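Local coordinates for protein pleckstrin homology domain (PDB 3HSA) that is of unknown function but adopts a bacterial form of the pleckstrin homology fold, best known in eukaryotes from membrane-binding and protein-binding modules, at residues 4-7 and 8-11. Residues are numbered along the deposited sequence; the frame is centred on the assembly and turned at random. Where two conformers were deposited one is given.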
loop_
_atom_site.group_PDB
_atom_site.type_symbol
_atom_site.label_atom_id
_atom_site.label_comp_id
_atom_site.label_asym_id
_atom_site.label_seq_id
_atom_site.Cartn_x
_atom_site.Cartn_y
_atom_site.Cartn_z
ATOM N N PHE A 4 -41.739 3.616 5.291
ATOM C CA PHE A 4 -42.346 3.983 6.606
ATOM C C PHE A 4 -41.366 4.487 7.670
ATOM O O PHE A 4 -41.685 5.395 8.447
ATOM C CB PHE A 4 -43.120 2.816 7.207
ATOM C CG PHE A 4 -44.356 2.464 6.466
ATOM C CD1 PHE A 4 -45.417 3.333 6.437
ATOM C CD2 PHE A 4 -44.465 1.244 5.795
ATOM C CE1 PHE A 4 -46.585 2.993 5.759
ATOM C CE2 PHE A 4 -45.645 0.898 5.112
ATOM C CZ PHE A 4 -46.684 1.768 5.092
ATOM N N LEU A 5 -40.189 3.868 7.717
ATOM C CA LEU A 5 -39.183 4.160 8.741
ATOM C C LEU A 5 -37.984 4.979 8.209
ATOM O O LEU A 5 -37.124 5.357 8.986
ATOM C CB LEU A 5 -38.717 2.833 9.385
ATOM C CG LEU A 5 -39.637 2.287 10.483
ATOM C CD1 LEU A 5 -39.392 3.072 11.761
ATOM C CD2 LEU A 5 -41.151 2.339 10.148
ATOM N N ASP A 6 -37.953 5.301 6.911
ATOM C CA ASP A 6 -36.815 6.056 6.328
ATOM C C ASP A 6 -36.609 7.429 6.969
ATOM O O ASP A 6 -35.464 7.867 7.210
ATOM C CB ASP A 6 -37.002 6.291 4.824
ATOM C CG ASP A 6 -37.053 5.001 4.014
ATOM O OD1 ASP A 6 -36.694 3.921 4.509
ATOM O OD2 ASP A 6 -37.504 5.093 2.854
ATOM N N ALA A 7 -37.709 8.131 7.210
ATOM C CA ALA A 7 -37.640 9.455 7.814
ATOM C C ALA A 7 -37.092 9.360 9.230
ATOM O O ALA A 7 -36.125 10.026 9.557
ATOM C CB ALA A 7 -39.014 10.137 7.818
ATOM N N LEU A 8 -37.682 8.502 10.063
ATOM C CA LEU A 8 -37.222 8.374 11.443
ATOM C C LEU A 8 -35.744 7.940 11.531
ATOM O O LEU A 8 -34.981 8.530 12.282
ATOM C CB LEU A 8 -38.127 7.409 12.239
ATOM C CG LEU A 8 -37.609 6.911 13.597
ATOM C CD1 LEU A 8 -37.305 8.078 14.506
ATOM C CD2 LEU A 8 -38.574 5.956 14.237
HETATM N N MSE A 9 -35.331 6.938 10.758
HETATM C CA MSE A 9 -33.940 6.451 10.819
HETATM C C MSE A 9 -32.958 7.557 10.483
HETATM O O MSE A 9 -31.883 7.605 11.022
HETATM C CB MSE A 9 -33.702 5.246 9.905
HETATM C CG MSE A 9 -33.569 5.555 8.416
HETATM SE SE MSE A 9 -33.160 3.939 7.369
HETATM C CE MSE A 9 -34.497 2.786 8.191
ATOM N N GLY A 10 -33.344 8.458 9.578
ATOM C CA GLY A 10 -32.505 9.602 9.248
ATOM C C GLY A 10 -32.423 10.576 10.415
ATOM O O GLY A 10 -31.351 11.064 10.727
ATOM N N ASN A 11 -33.556 10.868 11.068
ATOM C CA ASN A 11 -33.518 11.750 12.232
ATOM C C ASN A 11 -32.725 11.141 13.394
ATOM O O ASN A 11 -32.077 11.870 14.155
ATOM C CB ASN A 11 -34.953 12.082 12.741
ATOM C CG ASN A 11 -35.766 12.948 11.774
ATOM O OD1 ASN A 11 -36.977 12.689 11.551
ATOM N ND2 ASN A 11 -35.143 14.009 11.246
#
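Leu5 meets the first turn of helix 6-12 with both its carbonyl and its side chain. Its O accepts a nearly straight bond from Met9 N (3.0 Å, N-H...O angle 170°). Its isobutyl group runs alongside that of Leu8 on the surface, both pointing the same way, with Leu5 CD1 3.9 Å from Leu8 CD2; residues three apart fall on the same side of a helical turn. In the deposited conformer described here, selenomethionine Met9 bends at chi3 so that its CE comes back toward the Leu5 carbonyl, but this placing is doubtful because the side chain also takes a second conformation. Asp6 lies in the first turn, where its carboxylate OD2 accepts a hydrogen bond from Gly3 N, and its negative charge probably suits the positive end of the helix dipole. Asp6 O takes a longer, more bent bond from Gly10 N (3.2 Å, 150°). Ala7, small and helix-forming, gives its O to Asn11 N at 3.1 Å, and its methyl rests on Met2. The three backbone bonds are successive i to i+4 links, the pattern of an alpha-helical turn. Asn11 ND2 donates a hydrogen bond to Glu14 OE1, a use of the amide N-H that suits a polar, exposed position on the helix. The turn lies on the surface near the N-terminus, its centre about 17 Å from the centre of the chain, and Met9 touches Asp112 in the loop just before helix 113-116.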